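Local coordinates for biofilm-associated surface protein (Staphylococcus aureus, PDB 7C7U) that probably promotes biofilm formation at the cell surface, where its calcium-binding domain is thought to act as a switch on functional amyloid assembly, at residues Ala386-Asp391 and Leu395-Glu400; Asn410-Thr413 and Lys418-Gly421. One frame throughout, in Å; residues are numbered along the deposited sequence.

Contact 1. Residues Ala386-Asp391 and Leu395-Glu400; sequences ALQDYD and LLDRYE. With CA (calcium ion), chain D; CA (calcium ion), chain E.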
loop_
_atom_site.group_PDB
_atom_site.type_symbol
_atom_site.label_atom_id
_atom_site.label_comp_id
_atom_site.label_asym_id
_atom_site.label_seq_id
_atom_site.Cartn_x
_atom_site.Cartn_y
_atom_site.Cartn_z
ATOM N N ALA A 386 10.546 -1.207 2.398
ATOM C CA ALA A 386 9.946 -2.508 2.091
ATOM C C ALA A 386 8.872 -2.294 1.018
ATOM O O ALA A 386 7.722 -1.980 1.321
ATOM C CB ALA A 386 9.353 -3.139 3.345
ATOM N N LEU A 387 9.276 -2.397 -0.238
ATOM C CA LEU A 387 8.339 -2.315 -1.352
ATOM C C LEU A 387 7.670 -3.662 -1.585
ATOM O O LEU A 387 8.312 -4.718 -1.503
ATOM C CB LEU A 387 9.059 -1.864 -2.620
ATOM C CG LEU A 387 9.648 -0.467 -2.572
ATOM C CD1 LEU A 387 10.181 -0.048 -3.935
ATOM C CD2 LEU A 387 8.603 0.527 -2.040
ATOM N N GLN A 388 6.379 -3.622 -1.913
ATOM C CA GLN A 388 5.593 -4.837 -2.056
ATOM C C GLN A 388 4.576 -4.678 -3.181
ATOM O O GLN A 388 4.003 -3.601 -3.359
ATOM C CB GLN A 388 4.899 -5.143 -0.733
ATOM C CG GLN A 388 4.424 -6.539 -0.557
ATOM C CD GLN A 388 4.084 -6.829 0.889
ATOM O OE1 GLN A 388 4.969 -6.904 1.744
ATOM N NE2 GLN A 388 2.793 -6.945 1.181
ATOM N N ASP A 389 4.382 -5.748 -3.961
ATOM C CA ASP A 389 3.325 -5.830 -4.991
ATOM C C ASP A 389 2.612 -7.137 -4.688
ATOM O O ASP A 389 2.853 -8.152 -5.348
ATOM C CB ASP A 389 3.922 -5.784 -6.399
ATOM C CG ASP A 389 2.849 -5.790 -7.524
ATOM O OD1 ASP A 389 1.652 -5.799 -7.227
ATOM O OD2 ASP A 389 3.252 -5.771 -8.695
ATOM N N TYR A 390 1.767 -7.107 -3.656
ATOM C CA TYR A 390 1.245 -8.341 -3.087
ATOM C C TYR A 390 0.610 -9.229 -4.156
ATOM O O TYR A 390 0.800 -10.453 -4.151
ATOM C CB TYR A 390 0.241 -8.016 -1.984
ATOM C CG TYR A 390 -0.284 -9.245 -1.269
ATOM C CD1 TYR A 390 -1.254 -10.064 -1.853
ATOM C CD2 TYR A 390 0.207 -9.598 -0.014
ATOM C CE1 TYR A 390 -1.722 -11.193 -1.199
ATOM C CE2 TYR A 390 -0.254 -10.724 0.647
ATOM C CZ TYR A 390 -1.219 -11.516 0.051
ATOM O OH TYR A 390 -1.675 -12.635 0.709
ATOM N N ASP A 391 -0.106 -8.627 -5.104
ATOM C CA ASP A 391 -0.834 -9.382 -6.115
ATOM C C ASP A 391 -0.137 -9.415 -7.471
ATOM O O ASP A 391 -0.747 -9.851 -8.457
ATOM C CB ASP A 391 -2.242 -8.806 -6.260
ATOM C CG ASP A 391 -2.246 -7.312 -6.532
ATOM O OD1 ASP A 391 -1.236 -6.783 -7.033
ATOM O OD2 ASP A 391 -3.283 -6.663 -6.279
ATOM N N LEU A 395 1.532 -2.688 -9.731
ATOM C CA LEU A 395 1.320 -1.491 -8.917
ATOM C C LEU A 395 1.667 -1.791 -7.464
ATOM O O LEU A 395 1.014 -2.637 -6.841
ATOM C CB LEU A 395 -0.131 -1.028 -8.988
ATOM C CG LEU A 395 -0.712 -0.703 -10.360
ATOM C CD1 LEU A 395 -2.142 -0.162 -10.185
ATOM C CD2 LEU A 395 0.150 0.288 -11.113
ATOM N N LEU A 396 2.633 -1.051 -6.906
ATOM C CA LEU A 396 3.024 -1.277 -5.517
ATOM C C LEU A 396 1.813 -1.186 -4.600
ATOM O O LEU A 396 0.882 -0.421 -4.855
ATOM C CB LEU A 396 4.076 -0.251 -5.071
ATOM C CG LEU A 396 5.445 -0.334 -5.747
ATOM C CD1 LEU A 396 6.405 0.745 -5.221
ATOM C CD2 LEU A 396 6.033 -1.738 -5.539
ATOM N N ASP A 397 1.838 -1.971 -3.517
ATOM C CA ASP A 397 0.828 -1.876 -2.465
ATOM C C ASP A 397 0.497 -0.432 -2.128
ATOM O O ASP A 397 -0.668 -0.014 -2.181
ATOM C CB ASP A 397 1.315 -2.564 -1.188
ATOM C CG ASP A 397 1.227 -4.071 -1.242
ATOM O OD1 ASP A 397 1.313 -4.648 -2.336
ATOM O OD2 ASP A 397 1.106 -4.679 -0.159
ATOM N N ARG A 398 1.523 0.346 -1.767
ATOM C CA ARG A 398 1.258 1.707 -1.311
ATOM C C ARG A 398 0.775 2.595 -2.445
ATOM O O ARG A 398 0.005 3.527 -2.205
ATOM C CB ARG A 398 2.498 2.309 -0.645
ATOM C CG ARG A 398 3.593 2.731 -1.579
ATOM C CD ARG A 398 4.834 3.088 -0.770
ATOM N NE ARG A 398 5.430 1.898 -0.184
ATOM C CZ ARG A 398 6.254 1.895 0.860
ATOM N NH1 ARG A 398 6.601 3.027 1.472
ATOM N NH2 ARG A 398 6.724 0.746 1.297
ATOM N N TYR A 399 1.202 2.329 -3.681
ATOM C CA TYR A 399 0.632 3.060 -4.808
ATOM C C TYR A 399 -0.855 2.771 -4.948
ATOM O O TYR A 399 -1.653 3.695 -5.137
ATOM C CB TYR A 399 1.372 2.719 -6.099
ATOM C CG TYR A 399 0.912 3.504 -7.306
ATOM C CD1 TYR A 399 -0.184 3.080 -8.069
ATOM C CD2 TYR A 399 1.575 4.661 -7.696
ATOM C CE1 TYR A 399 -0.596 3.779 -9.175
ATOM C CE2 TYR A 399 1.150 5.383 -8.812
ATOM C CZ TYR A 399 0.073 4.931 -9.548
ATOM O OH TYR A 399 -0.369 5.627 -10.660
ATOM N N GLU A 400 -1.253 1.494 -4.849
ATOM C CA GLU A 400 -2.672 1.154 -4.986
ATOM C C GLU A 400 -3.489 1.788 -3.871
ATOM O O GLU A 400 -4.587 2.311 -4.113
ATOM C CB GLU A 400 -2.888 -0.370 -5.010
ATOM C CG GLU A 400 -2.263 -1.082 -6.218
ATOM C CD GLU A 400 -2.887 -2.445 -6.539
ATOM O OE1 GLU A 400 -4.065 -2.484 -6.997
ATOM O OE2 GLU A 400 -2.193 -3.485 -6.369
HETATM CA CA CA D . -0.270 -4.567 -6.757
HETATM CA CA CA E . -4.252 -4.694 -7.548
HETATM O O HOH W 1 8.526 0.236 3.737
HETATM O O HOH W 2 4.603 -0.881 -1.345
HETATM O O HOH W 3 -0.472 -4.788 -4.207
#

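Contact 2. Residues Asn410-Thr413 and Lys418-Gly421; sequences NEDT and KNDG. With CA (calcium ion), chain E; CA (calcium ion), chain F.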
loop_
_atom_site.group_PDB
_atom_site.type_symbol
_atom_site.label_atom_id
_atom_site.label_comp_id
_atom_site.label_asym_id
_atom_site.label_seq_id
_atom_site.Cartn_x
_atom_site.Cartn_y
_atom_site.Cartn_z
ATOM N N ASN A 410 -5.685 -7.901 -5.072
ATOM C CA ASN A 410 -6.419 -8.482 -6.201
ATOM C C ASN A 410 -5.833 -7.896 -7.472
ATOM O O ASN A 410 -5.870 -6.684 -7.664
ATOM C CB ASN A 410 -7.922 -8.195 -6.117
ATOM C CG ASN A 410 -8.736 -8.882 -7.238
ATOM O OD1 ASN A 410 -8.191 -9.339 -8.245
ATOM N ND2 ASN A 410 -10.050 -8.945 -7.051
ATOM N N GLU A 411 -5.271 -8.737 -8.328
ATOM C CA GLU A 411 -4.651 -8.206 -9.536
ATOM C C GLU A 411 -5.669 -7.696 -10.556
ATOM O O GLU A 411 -5.270 -7.022 -11.506
ATOM C CB GLU A 411 -3.726 -9.258 -10.176
ATOM C CG GLU A 411 -4.397 -10.467 -10.821
ATOM C CD GLU A 411 -4.750 -11.553 -9.823
ATOM O OE1 GLU A 411 -5.490 -12.489 -10.194
ATOM O OE2 GLU A 411 -4.258 -11.492 -8.678
ATOM N N ASP A 412 -6.968 -7.959 -10.364
ATOM C CA ASP A 412 -8.020 -7.505 -11.312
ATOM C C ASP A 412 -9.201 -7.054 -10.451
ATOM O O ASP A 412 -10.189 -7.773 -10.291
ATOM C CB ASP A 412 -8.397 -8.610 -12.298
ATOM C CG ASP A 412 -9.460 -8.169 -13.303
ATOM O OD1 ASP A 412 -9.700 -6.946 -13.442
ATOM O OD2 ASP A 412 -10.058 -9.057 -13.941
ATOM N N THR A 413 -9.061 -5.859 -9.857
ATOM C CA THR A 413 -9.990 -5.421 -8.820
ATOM C C THR A 413 -11.432 -5.404 -9.298
ATOM O O THR A 413 -12.335 -5.800 -8.548
ATOM C CB THR A 413 -9.577 -4.038 -8.312
ATOM O OG1 THR A 413 -8.281 -4.122 -7.700
ATOM C CG2 THR A 413 -10.597 -3.457 -7.338
ATOM N N LYS A 418 -8.891 -7.295 -17.363
ATOM C CA LYS A 418 -7.697 -6.483 -17.547
ATOM C C LYS A 418 -7.104 -6.191 -16.164
ATOM O O LYS A 418 -7.792 -5.638 -15.294
ATOM C CB LYS A 418 -8.042 -5.193 -18.300
ATOM C CG LYS A 418 -8.593 -5.409 -19.737
ATOM C CD LYS A 418 -8.845 -4.072 -20.425
ATOM C CE LYS A 418 -9.976 -3.288 -19.760
ATOM N NZ LYS A 418 -10.070 -1.907 -20.296
ATOM N N ASN A 419 -5.832 -6.554 -15.964
ATOM C CA ASN A 419 -5.212 -6.398 -14.646
ATOM C C ASN A 419 -4.923 -4.922 -14.326
ATOM O O ASN A 419 -4.725 -4.088 -15.215
ATOM C CB ASN A 419 -3.926 -7.234 -14.560
ATOM C CG ASN A 419 -4.199 -8.736 -14.548
ATOM O OD1 ASN A 419 -5.171 -9.208 -13.940
ATOM N ND2 ASN A 419 -3.339 -9.496 -15.227
ATOM N N ASP A 420 -4.832 -4.629 -13.018
ATOM C CA ASP A 420 -4.851 -3.246 -12.532
ATOM C C ASP A 420 -3.756 -2.398 -13.158
ATOM O O ASP A 420 -4.031 -1.320 -13.696
ATOM C CB ASP A 420 -4.718 -3.228 -11.013
ATOM C CG ASP A 420 -5.933 -3.768 -10.337
ATOM O OD1 ASP A 420 -6.904 -4.086 -11.057
ATOM O OD2 ASP A 420 -5.957 -3.843 -9.097
ATOM N N GLY A 421 -2.500 -2.843 -13.064
ATOM C CA GLY A 421 -1.416 -2.091 -13.682
ATOM C C GLY A 421 -1.596 -1.921 -15.179
ATOM O O GLY A 421 -1.432 -0.821 -15.719
HETATM CA CA CA E . -4.252 -4.694 -7.548
HETATM CA CA CA F . -9.681 -4.872 -14.367
#

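Contact 1. Residues Ala386-Asp391 and Leu395-Glu400
Asp389, Asp391, the carbonyl of Leu395 and Glu400 converge on one calcium ion, that of chain D, with Asp389 OD1 2.3 Å from the metal. Glu400 OE2 sits between this ion and the calcium of chain E, while OE1 binds only the latter, 2.3 Å away, and also has a partner in Ser406. Asp391 bridges too, with one oxygen to each ion: its CG lies between backbone N and carbonyl carbon (chi1 54°), which puts the carboxylate between the two ions, OD1 binding one and OD2 the other. Asp393 completes the chain D shell, in which a water also sits.

This is an EF-hand-type loop, its ligands spaced at positions 1, 3, 5, 7 and 12 from Asp389 to Glu400; it begins just after strand 381-388, and its last residues already form the first turn of helix 397-404.

Hydrogen bonds close the loop as well. Asp397 N donates to Gln388 O at 2.7 Å, nearly straight (171°). In return Asp397 OD1 accepts Tyr390 N at 2.8 Å through its syn lone pair, and also accepts a hydrogen bond from the calcium-bound water, 2.6 Å from OD1. Asp397 OD2 takes a hydrogen bond from Ser23 and a weak one from Gln388 NE2, which finds its stronger partner at Met21.

The apolar and guanidinium packing lies farther back along the strand. Leu387 CD2 meets Leu396 CD1 at 3.9 Å and covers one face of the Arg398 guanidinium. The guanidinium edge faces Ala386 O, 2.9 Å from NH2, and two waters tie Arg398 to the backbone N atoms of Ala386 and, weakly, Gln388.

Contact 2. Residues Asn410-Thr413 and Lys418-Gly421
Asp420 is gripped by Thr413 through both carboxylate oxygens, and this pair makes the tight half of the contact. Thr413 N donates to Asp420 OD1 at 3.0 Å, running almost straight (169°) and slightly out of the carboxylate plane. The Thr413 hydroxyl donates a hydrogen bond to OD2, with OG1 2.7 Å from that oxygen. The two side chains cross at about a right angle, and Thr413 alone provides a donor for each oxygen: OD2 is met on its syn lone pair, and OD1 on the syn side. Asp420 OD2 also binds the calcium of chain E at 2.5 Å, and Asn410 O reaches the same ion at 2.6 Å. Asp391, Asp393, Glu400 and Asp407 complete that site.

Next to it the backbone closes: Asp420 N donates to Glu411 O at 2.9 Å, at the start of helix 420-427. Asn410 OD1 accepts from Asp412 N in an Asx turn, the donor standing well above the carbonyl plane, which shapes the chain just before the second EF-hand-type loop. In that loop, Asp412 OD1 and Lys418 O bind the calcium of chain F at 2.3 and 2.2 Å, with Asp414, Asp416 and Glu423 supplying the rest of its shell. CG of Asp412 is anti to the backbone N (chi1 -179°), which carries OD1 to the metal while OD2 turns to Gly417.

Toward the solvent the packing is looser. Glu411 and Asn419 lie alongside each other, touching through the Glu411 CG methylene, and the glutamate carboxylate leads away. Lys418 points its side chain away from 410-413, where NZ is held by Thr429, so that it takes part in the contact mainly through its backbone.

With so many acidic groups and carbonyls drawn together, calcium probably offsets the mutual repulsion of these oxygens, so that the hold on the helix start would be expected to depend in part on the ion.

How the contacts relate
Contact 1 is largely buried, where strand 381-388 of a four-stranded sheet passes into helix 397-404, whereas contact 2 lies nearer the surface, between loop and helix 420-427. The two follow in series and share the calcium of chain E: Asp391 and Glu400 come from the first, Asn410 and Asp420 from the second, with Glu400 OE1 3.1 Å from Asp420 OD2. Leu395 also packs on Gly421. Asp397 and Asp420 hold equivalent loop positions, and each ties its helix start back to the preceding chain, but Asp420 binds the shared calcium of chain E directly, while Asp397 reaches the chain D ion of its own loop only through a metal-bound water. The leucine and arginine packing of contact 1 has no counterpart in contact 2.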